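Local atomic coordinates of D-alanyl transferase DltD (Enterococcus faecalis, PDB entry 6O93), a protein that probably acts as a membrane-anchored transferase in the D-alanylation of lipoteichoic acid in the Gram-positive cell wall. Residues 186-189 with 190-193; 201-204 with 205-208; 383-386 with 387-390. All coordinates share one frame; numbering follows the deposited sequence.

Contact 1: residues 186-189 with 190-193; sequences RFLN and REDE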
ATOM      1  N   ARG A 186     -13.175  17.278 -16.941  1.00 25.75           N
ATOM      2  CA  ARG A 186     -13.952  16.764 -18.066  1.00 28.75           C
ATOM      3  C   ARG A 186     -13.080  15.917 -18.985  1.00 24.92           C
ATOM      4  O   ARG A 186     -13.514  14.868 -19.473  1.00 23.77           O
ATOM      5  CB  ARG A 186     -14.589  17.918 -18.841  1.00 35.02           C
ATOM      6  CG  ARG A 186     -15.640  18.681 -18.047  1.00 41.17           C
ATOM      7  CD  ARG A 186     -16.197  19.861 -18.827  1.00 46.73           C
ATOM      8  NE  ARG A 186     -16.901  19.446 -20.038  1.00 51.38           N
ATOM      9  CZ  ARG A 186     -17.346  20.283 -20.970  1.00 56.11           C
ATOM     10  NH1 ARG A 186     -17.160  21.593 -20.841  1.00 57.35           N
ATOM     11  NH2 ARG A 186     -17.976  19.812 -22.038  1.00 58.33           N
ATOM     12  N   PHE A 187     -11.841  16.351 -19.227  1.00 22.25           N
ATOM     13  CA  PHE A 187     -10.925  15.542 -20.025  1.00 21.33           C
ATOM     14  C   PHE A 187     -10.397  14.355 -19.228  1.00 19.97           C
ATOM     15  O   PHE A 187     -10.330  13.234 -19.745  1.00 19.60           O
ATOM     16  CB  PHE A 187      -9.765  16.400 -20.526  1.00 20.58           C
ATOM     17  CG  PHE A 187     -10.182  17.498 -21.455  1.00 22.16           C
ATOM     18  CD1 PHE A 187     -10.291  17.264 -22.814  1.00 24.55           C
ATOM     19  CD2 PHE A 187     -10.460  18.766 -20.972  1.00 21.65           C
ATOM     20  CE1 PHE A 187     -10.674  18.274 -23.674  1.00 25.65           C
ATOM     21  CE2 PHE A 187     -10.841  19.777 -21.824  1.00 23.27           C
ATOM     22  CZ  PHE A 187     -10.950  19.531 -23.178  1.00 25.31           C
ATOM     23  N   LEU A 188     -10.023  14.581 -17.966  1.00 18.96           N
ATOM     24  CA  LEU A 188      -9.401  13.524 -17.176  1.00 18.37           C
ATOM     25  C   LEU A 188     -10.360  12.361 -16.944  1.00 18.65           C
ATOM     26  O   LEU A 188      -9.947  11.197 -16.963  1.00 18.26           O
ATOM     27  CB  LEU A 188      -8.910  14.089 -15.844  1.00 17.27           C
ATOM     28  CG  LEU A 188      -7.772  15.105 -15.945  1.00 18.83           C
ATOM     29  CD1 LEU A 188      -7.586  15.851 -14.629  1.00 19.10           C
ATOM     30  CD2 LEU A 188      -6.475  14.416 -16.353  1.00 18.91           C
ATOM     31  N   ASN A 189     -11.643  12.654 -16.713  1.00 19.30           N
ATOM     32  CA  ASN A 189     -12.620  11.587 -16.522  1.00 21.13           C
ATOM     33  C   ASN A 189     -12.877  10.835 -17.821  1.00 21.93           C
ATOM     34  O   ASN A 189     -13.037   9.609 -17.814  1.00 20.50           O
ATOM     35  CB  ASN A 189     -13.923  12.159 -15.967  1.00 23.41           C
ATOM     36  CG  ASN A 189     -13.870  12.380 -14.471  1.00 24.91           C
ATOM     37  OD1 ASN A 189     -13.392  11.526 -13.723  1.00 25.79           O
ATOM     38  ND2 ASN A 189     -14.352  13.534 -14.026  1.00 25.38           N
ATOM     39  N   ARG A 190     -12.923  11.549 -18.945  1.00 23.09           N
ATOM     40  CA  ARG A 190     -13.069  10.880 -20.232  1.00 24.32           C
ATOM     41  C   ARG A 190     -11.874   9.978 -20.512  1.00 22.69           C
ATOM     42  O   ARG A 190     -12.033   8.855 -21.003  1.00 22.50           O
ATOM     43  CB  ARG A 190     -13.241  11.919 -21.340  1.00 25.85           C
ATOM     44  CG  ARG A 190     -13.429  11.338 -22.731  1.00 29.47           C
ATOM     45  CD  ARG A 190     -14.620  10.392 -22.797  1.00 32.87           C
ATOM     46  NE  ARG A 190     -14.919   9.986 -24.168  1.00 36.31           N
ATOM     47  CZ  ARG A 190     -15.734   8.988 -24.496  1.00 38.28           C
ATOM     48  NH1 ARG A 190     -16.337   8.278 -23.550  1.00 38.08           N
ATOM     49  NH2 ARG A 190     -15.941   8.696 -25.773  1.00 39.93           N
ATOM     50  N   GLU A 191     -10.667  10.449 -20.196  1.00 21.66           N
ATOM     51  CA  GLU A 191      -9.476   9.636 -20.410  1.00 21.84           C
ATOM     52  C   GLU A 191      -9.438   8.445 -19.463  1.00 21.01           C
ATOM     53  O   GLU A 191      -8.905   7.388 -19.821  1.00 20.77           O
ATOM     54  CB  GLU A 191      -8.225  10.503 -20.257  1.00 21.78           C
ATOM     55  CG  GLU A 191      -8.056  11.491 -21.404  1.00 24.00           C
ATOM     56  CD  GLU A 191      -6.970  12.521 -21.162  1.00 26.42           C
ATOM     57  OE1 GLU A 191      -6.547  12.695 -20.001  1.00 27.29           O
ATOM     58  OE2 GLU A 191      -6.542  13.165 -22.141  1.00 28.80           O
ATOM     59  N   ASP A 192     -10.001   8.590 -18.262  1.00 20.52           N
ATOM     60  CA  ASP A 192     -10.149   7.447 -17.366  1.00 21.47           C
ATOM     61  C   ASP A 192     -11.024   6.372 -18.001  1.00 22.35           C
ATOM     62  O   ASP A 192     -10.668   5.188 -18.015  1.00 22.14           O
ATOM     63  CB  ASP A 192     -10.739   7.913 -16.033  1.00 21.96           C
ATOM     64  CG  ASP A 192     -10.702   6.835 -14.962  1.00 21.73           C
ATOM     65  OD1 ASP A 192      -9.934   5.863 -15.113  1.00 21.41           O
ATOM     66  OD2 ASP A 192     -11.443   6.966 -13.965  1.00 21.60           O
ATOM     67  N   GLU A 193     -12.176   6.772 -18.546  1.00 22.86           N
ATOM     68  CA  GLU A 193     -13.070   5.812 -19.188  1.00 24.23           C
ATOM     69  C   GLU A 193     -12.407   5.158 -20.395  1.00 22.63           C
ATOM     70  O   GLU A 193     -12.588   3.960 -20.638  1.00 22.22           O
ATOM     71  CB  GLU A 193     -14.369   6.512 -19.597  1.00 27.95           C
ATOM     72  CG  GLU A 193     -15.373   5.635 -20.350  1.00 32.91           C
ATOM     73  CD  GLU A 193     -15.983   4.543 -19.483  1.00 36.64           C
ATOM     74  OE1 GLU A 193     -15.764   4.559 -18.254  1.00 36.87           O
ATOM     75  OE2 GLU A 193     -16.687   3.668 -20.034  1.00 39.25           O
TER
HETATM   76  O   HOH W   1     -13.600   8.916 -14.090  1.00 26.14           O
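Glu191 lays its chain over the carbonyl of Phe187 one turn earlier, its CG 3.3 Å from Phe187 O, while its OE1 stops 4.0 Å from Leu188 CD2. Both segments belong to one uninterrupted alpha-helix, 175-195, and the contact is the i to i+3 and i to i+4 packing of its successive turns. With CG anti to the carbonyl carbon (chi1 -71°) and the chain extended beyond it, Glu191 runs back toward the start of the helix and crosses the side chain of Leu188 at a slant. Glu191 N bonds to Phe187 O at 2.8 Å. Asp192 N to Leu188 O and Glu193 N to Asn189 O follow at ordinary length, whereas the bond from Arg190 N to Arg186 O is weak at 3.4 Å. Leu188, Asn189 and Asp192 form the flank that rests on helix 124-132, through Gln124, Leu125 and Tyr128. Asp192 is buried, and its OD2 accepts from the backbone N of Asn28 and of Val29, which joins the helix to the start of helix 29-36. One water bridges Asn189 and Asp192, donating to OD1 of the first at 2.6 Å and to OD2 of the second at 2.9 Å.

Contact 2: residues 201-204 with 205-208; sequences VSRE and PIVE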
ATOM      1  N   VAL A 201      -2.791  -6.085 -17.003  1.00 25.14           N
ATOM      2  CA  VAL A 201      -2.503  -7.500 -17.198  1.00 25.19           C
ATOM      3  C   VAL A 201      -2.954  -8.207 -15.929  1.00 23.96           C
ATOM      4  O   VAL A 201      -2.281  -8.144 -14.893  1.00 22.86           O
ATOM      5  CB  VAL A 201      -1.022  -7.758 -17.494  1.00 24.92           C
ATOM      6  CG1 VAL A 201      -0.745  -9.249 -17.561  1.00 25.33           C
ATOM      7  CG2 VAL A 201      -0.622  -7.082 -18.799  1.00 26.03           C
ATOM      8  N   SER A 202      -4.103  -8.868 -16.001  1.00 25.57           N
ATOM      9  CA  SER A 202      -4.623  -9.598 -14.859  1.00 27.20           C
ATOM     10  C   SER A 202      -3.722 -10.779 -14.519  1.00 27.62           C
ATOM     11  O   SER A 202      -3.134 -11.416 -15.397  1.00 28.79           O
ATOM     12  CB  SER A 202      -6.039 -10.090 -15.150  1.00 29.47           C
ATOM     13  OG  SER A 202      -6.533 -10.884 -14.088  1.00 31.02           O
ATOM     14  N   ARG A 203      -3.614 -11.064 -13.223  1.00 26.29           N
ATOM     15  CA  ARG A 203      -2.918 -12.252 -12.750  1.00 27.06           C
ATOM     16  C   ARG A 203      -3.862 -13.427 -12.541  1.00 28.92           C
ATOM     17  O   ARG A 203      -3.476 -14.414 -11.904  1.00 28.24           O
ATOM     18  CB  ARG A 203      -2.164 -11.942 -11.452  1.00 25.20           C
ATOM     19  CG  ARG A 203      -0.926 -11.080 -11.658  1.00 24.61           C
ATOM     20  CD  ARG A 203      -0.229 -10.750 -10.344  1.00 24.01           C
ATOM     21  NE  ARG A 203       1.011 -10.005 -10.563  1.00 23.52           N
ATOM     22  CZ  ARG A 203       1.070  -8.702 -10.823  1.00 22.92           C
ATOM     23  NH1 ARG A 203      -0.041  -7.981 -10.901  1.00 22.84           N
ATOM     24  NH2 ARG A 203       2.244  -8.115 -11.009  1.00 23.11           N
ATOM     25  N   GLU A 204      -5.084 -13.345 -13.068  1.00 31.20           N
ATOM     26  CA  GLU A 204      -6.017 -14.460 -12.946  1.00 33.55           C
ATOM     27  C   GLU A 204      -5.453 -15.760 -13.505  1.00 32.10           C
ATOM     28  O   GLU A 204      -5.718 -16.820 -12.910  1.00 32.66           O
ATOM     29  CB  GLU A 204      -7.340 -14.098 -13.635  1.00 36.77           C
ATOM     30  CG  GLU A 204      -8.467 -15.092 -13.388  1.00 40.56           C
ATOM     31  CD  GLU A 204      -8.862 -15.185 -11.923  1.00 41.48           C
ATOM     32  OE1 GLU A 204      -8.424 -14.327 -11.125  1.00 40.46           O
ATOM     33  OE2 GLU A 204      -9.609 -16.123 -11.568  1.00 42.73           O
ATOM     34  N   PRO A 205      -4.694 -15.768 -14.607  1.00 29.55           N
ATOM     35  CA  PRO A 205      -4.081 -17.036 -15.042  1.00 29.97           C
ATOM     36  C   PRO A 205      -3.132 -17.619 -14.010  1.00 30.31           C
ATOM     37  O   PRO A 205      -3.067 -18.844 -13.851  1.00 30.37           O
ATOM     38  CB  PRO A 205      -3.352 -16.648 -16.339  1.00 30.05           C
ATOM     39  CG  PRO A 205      -4.028 -15.401 -16.806  1.00 29.04           C
ATOM     40  CD  PRO A 205      -4.438 -14.677 -15.563  1.00 28.64           C
ATOM     41  N   ILE A 206      -2.384 -16.770 -13.301  1.00 30.96           N
ATOM     42  CA  ILE A 206      -1.511 -17.264 -12.241  1.00 32.91           C
ATOM     43  C   ILE A 206      -2.340 -17.805 -11.084  1.00 30.68           C
ATOM     44  O   ILE A 206      -1.997 -18.829 -10.479  1.00 30.83           O
ATOM     45  CB  ILE A 206      -0.550 -16.151 -11.783  1.00 34.94           C
ATOM     46  CG1 ILE A 206       0.329 -15.699 -12.954  1.00 37.46           C
ATOM     47  CG2 ILE A 206       0.308 -16.633 -10.617  1.00 35.42           C
ATOM     48  CD1 ILE A 206       1.217 -14.510 -12.646  1.00 36.74           C
ATOM     49  N   VAL A 207      -3.444 -17.130 -10.759  1.00 27.79           N
ATOM     50  CA  VAL A 207      -4.325 -17.594  -9.691  1.00 27.16           C
ATOM     51  C   VAL A 207      -4.815 -19.006  -9.985  1.00 30.80           C
ATOM     52  O   VAL A 207      -4.745 -19.900  -9.133  1.00 30.79           O
ATOM     53  CB  VAL A 207      -5.503 -16.618  -9.510  1.00 24.09           C
ATOM     54  CG1 VAL A 207      -6.535 -17.195  -8.549  1.00 22.69           C
ATOM     55  CG2 VAL A 207      -5.003 -15.266  -9.015  1.00 21.45           C
ATOM     56  N   GLU A 208      -5.315 -19.230 -11.201  1.00 35.18           N
ATOM     57  CA  GLU A 208      -5.885 -20.529 -11.537  1.00 39.91           C
ATOM     58  C   GLU A 208      -4.814 -21.605 -11.632  1.00 40.94           C
ATOM     59  O   GLU A 208      -5.108 -22.787 -11.414  1.00 42.30           O
ATOM     60  CB  GLU A 208      -6.674 -20.422 -12.841  1.00 44.39           C
ATOM     61  CG  GLU A 208      -7.922 -19.554 -12.709  1.00 46.94           C
ATOM     62  CD  GLU A 208      -8.588 -19.263 -14.037  1.00 50.60           C
ATOM     63  OE1 GLU A 208      -8.178 -19.857 -15.057  1.00 52.96           O
ATOM     64  OE2 GLU A 208      -9.522 -18.433 -14.057  1.00 50.73           O
TER
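The backbone enters helix 204-211 at Arg203, the N-cap, whose O accepts from Val207 N at 2.9 Å; Glu204 O accepts from Glu208 N at 3.0 Å. Just ahead of the helix, Ser202 OG takes the N-H of Glu204 at 3.0 Å and closes an ST turn. Pro205, with no N-H to offer, sits in the first turn, where no earlier helical carbonyl is there to receive one. The aliphatic part of Arg203 runs beside Ile206 in the same direction, CG 4.2 Å from Ile206 CD1, and its guanidinium continues to Thr18 O through NH1. Glu204 bends at chi2 (63°), which carries its carboxylate forward along the helix, toward Val207 and Glu208: OE1 lies 4.0 Å from Val207 CB, and OE2 comes 3.4 Å from Glu208 OE2. The two carboxylate planes stand 86° apart. Such close like charges would probably raise the proton affinity of one of the pair; Lys14 NZ makes a long, weak ion pair with Glu204 OE2. On the inner side Val207 and Glu204 pack on helix 57-63 at Val59 and Glu62, while Ser202 bonds to Glu15 O of helix 10-17.

Contact 3: residues 383-386 with 387-390; sequences YQTD and WQQQ
Gln388 reaches back past the start of its own helix to Tyr383, giving the N-H of NE2 to Tyr383 O at 3.1 Å. The bond is bent, 135° at the hydrogen, and the donor stands above the carbonyl plane, 40° out of it. The extended chain of Gln388, with CG anti to the carbonyl carbon (chi1 -61°), passes over the Gln384 carbonyl on the way, CG 3.5 Å from Gln384 O. That carbonyl, at the N-cap position, receives two backbone donors: Gln388 N at 3.2 Å, and Trp387 N in a weaker bond. Thr385 O takes Gln389 N at 2.9 Å. Alongside, the methyl CG2 of Thr385 and CG of Gln389 lie 3.9 Å apart, the two side chains pointing the same way. As the helix ends, Gln390 N turns to Trp387 O, and a water donates to Asp386 O at 2.6 Å and to Gln390 OE1 at 3.3 Å, linking a carbonyl inside the helix to Gln390, two residues past its end. Trp387 NE1 bonds to Gln322 OE1; Lys318 NZ bonds to Trp387 O and Gln390 O and also makes a cation-pi contact with the indole. Tyr383 OH bonds to Glu281, and its ring stacks with Tyr143. The arrangement is that of a single-turn helix, 385-388, in the C-terminal tail, with a side-chain amide bonded to the backbone just before its N-cap and a lysine gathering carbonyls at its C-terminal end.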
ATOM      1  N   TYR A 383       1.120  15.037  12.156  1.00 20.13           N
ATOM      2  CA  TYR A 383       1.616  15.626  10.918  1.00 20.68           C
ATOM      3  C   TYR A 383       2.917  16.394  11.113  1.00 21.04           C
ATOM      4  O   TYR A 383       3.615  16.664  10.129  1.00 21.73           O
ATOM      5  CB  TYR A 383       0.578  16.590  10.332  1.00 20.77           C
ATOM      6  CG  TYR A 383      -0.597  15.947   9.625  1.00 20.68           C
ATOM      7  CD1 TYR A 383      -0.410  14.958   8.668  1.00 20.19           C
ATOM      8  CD2 TYR A 383      -1.897  16.351   9.905  1.00 21.26           C
ATOM      9  CE1 TYR A 383      -1.489  14.385   8.014  1.00 20.24           C
ATOM     10  CE2 TYR A 383      -2.978  15.783   9.261  1.00 21.32           C
ATOM     11  CZ  TYR A 383      -2.768  14.800   8.318  1.00 20.79           C
ATOM     12  OH  TYR A 383      -3.842  14.233   7.676  1.00 21.80           O
ATOM     13  N   GLN A 384       3.253  16.754  12.348  1.00 20.53           N
ATOM     14  CA  GLN A 384       4.307  17.721  12.606  1.00 22.05           C
ATOM     15  C   GLN A 384       5.692  17.103  12.438  1.00 23.22           C
ATOM     16  O   GLN A 384       5.891  15.891  12.562  1.00 21.59           O
ATOM     17  CB  GLN A 384       4.163  18.297  14.015  1.00 22.60           C
ATOM     18  CG  GLN A 384       2.883  19.084  14.227  1.00 25.05           C
ATOM     19  CD  GLN A 384       2.729  19.572  15.652  1.00 26.91           C
ATOM     20  OE1 GLN A 384       3.546  19.258  16.521  1.00 27.58           O
ATOM     21  NE2 GLN A 384       1.679  20.343  15.901  1.00 27.74           N
ATOM     22  N   THR A 385       6.663  17.976  12.157  1.00 25.79           N
ATOM     23  CA  THR A 385       8.045  17.541  11.991  1.00 26.33           C
ATOM     24  C   THR A 385       8.596  16.894  13.256  1.00 25.58           C
ATOM     25  O   THR A 385       9.437  15.992  13.170  1.00 25.42           O
ATOM     26  CB  THR A 385       8.919  18.730  11.589  1.00 28.49           C
ATOM     27  OG1 THR A 385       8.541  19.181  10.282  1.00 29.90           O
ATOM     28  CG2 THR A 385      10.395  18.341  11.585  1.00 29.47           C
ATOM     29  N   ASP A 386       8.148  17.335  14.436  1.00 24.66           N
ATOM     30  CA  ASP A 386       8.680  16.760  15.667  1.00 24.84           C
ATOM     31  C   ASP A 386       8.270  15.299  15.827  1.00 22.46           C
ATOM     32  O   ASP A 386       8.979  14.532  16.487  1.00 22.68           O
ATOM     33  CB  ASP A 386       8.247  17.589  16.882  1.00 27.59           C
ATOM     34  CG  ASP A 386       6.742  17.618  17.081  1.00 29.67           C
ATOM     35  OD1 ASP A 386       5.996  17.298  16.133  1.00 29.61           O
ATOM     36  OD2 ASP A 386       6.307  17.976  18.198  1.00 30.95           O
ATOM     37  N   TRP A 387       7.151  14.886  15.224  1.00 21.30           N
ATOM     38  CA  TRP A 387       6.828  13.464  15.217  1.00 20.14           C
ATOM     39  C   TRP A 387       7.607  12.724  14.135  1.00 21.61           C
ATOM     40  O   TRP A 387       8.077  11.604  14.364  1.00 22.24           O
ATOM     41  CB  TRP A 387       5.331  13.238  15.018  1.00 19.25           C
ATOM     42  CG  TRP A 387       5.022  11.781  14.849  1.00 18.80           C
ATOM     43  CD1 TRP A 387       4.638  11.148  13.703  1.00 17.48           C
ATOM     44  CD2 TRP A 387       5.115  10.767  15.857  1.00 18.03           C
ATOM     45  NE1 TRP A 387       4.475   9.805  13.938  1.00 17.52           N
ATOM     46  CE2 TRP A 387       4.761   9.545  15.252  1.00 17.90           C
ATOM     47  CE3 TRP A 387       5.458  10.775  17.213  1.00 18.99           C
ATOM     48  CZ2 TRP A 387       4.736   8.344  15.958  1.00 18.25           C
ATOM     49  CZ3 TRP A 387       5.432   9.582  17.912  1.00 18.16           C
ATOM     50  CH2 TRP A 387       5.074   8.383  17.283  1.00 17.95           C
ATOM     51  N   GLN A 388       7.749  13.331  12.954  1.00 22.03           N
ATOM     52  CA  GLN A 388       8.562  12.724  11.906  1.00 23.04           C
ATOM     53  C   GLN A 388       9.970  12.441  12.406  1.00 24.70           C
ATOM     54  O   GLN A 388      10.580  11.433  12.033  1.00 24.81           O
ATOM     55  CB  GLN A 388       8.608  13.639  10.681  1.00 22.43           C
ATOM     56  CG  GLN A 388       7.250  13.914  10.060  1.00 21.63           C
ATOM     57  CD  GLN A 388       7.305  14.987   8.989  1.00 21.83           C
ATOM     58  OE1 GLN A 388       8.339  15.201   8.356  1.00 22.42           O
ATOM     59  NE2 GLN A 388       6.188  15.674   8.789  1.00 21.84           N
ATOM     60  N   GLN A 389      10.498  13.316  13.260  1.00 26.47           N
ATOM     61  CA  GLN A 389      11.854  13.200  13.773  1.00 27.80           C
ATOM     62  C   GLN A 389      11.908  12.609  15.176  1.00 26.15           C
ATOM     63  O   GLN A 389      12.980  12.596  15.786  1.00 27.35           O
ATOM     64  CB  GLN A 389      12.532  14.573  13.766  1.00 30.33           C
ATOM     65  CG  GLN A 389      12.626  15.209  12.388  1.00 32.54           C
ATOM     66  CD  GLN A 389      13.452  14.383  11.422  1.00 34.89           C
ATOM     67  OE1 GLN A 389      14.585  14.007  11.721  1.00 36.27           O
ATOM     68  NE2 GLN A 389      12.884  14.088  10.257  1.00 35.93           N
ATOM     69  N   GLN A 390      10.787  12.118  15.698  1.00 24.22           N
ATOM     70  CA  GLN A 390      10.754  11.628  17.070  1.00 21.85           C
ATOM     71  C   GLN A 390      11.517  10.316  17.195  1.00 20.11           C
ATOM     72  O   GLN A 390      11.334   9.395  16.392  1.00 18.62           O
ATOM     73  CB  GLN A 390       9.310  11.442  17.531  1.00 20.32           C
ATOM     74  CG  GLN A 390       9.168  10.879  18.935  1.00 20.02           C
ATOM     75  CD  GLN A 390       9.798  11.761  19.997  1.00 20.90           C
ATOM     76  OE1 GLN A 390       9.568  12.970  20.036  1.00 22.02           O
ATOM     77  NE2 GLN A 390      10.599  11.156  20.867  1.00 21.34           N
TER
HETATM   78  O   HOH W   2      11.023  15.111  18.029  1.00 33.35           O

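From the N terminus, the three contacts follow one another in series, none nested in or crossing another. Each joins adjoining segments, so none closes a long loop. Contact 1 lies inside helix 175-195 and contact 2 opens the next helix, 204-211; their centres are about 28 Å apart. Both reach back to the N-terminal part of the chain, contact 1 to Asn28 and Val29, contact 2 to helix 10-17 and helix 57-63. Contact 3, on the other side of the chain's centre from contact 2, fastens the C-terminal tail to helices 272-285 and 309-324. Together they mark the periphery of a fold built around a five-stranded parallel sheet, consistent with the SGNH-hydrolase clan.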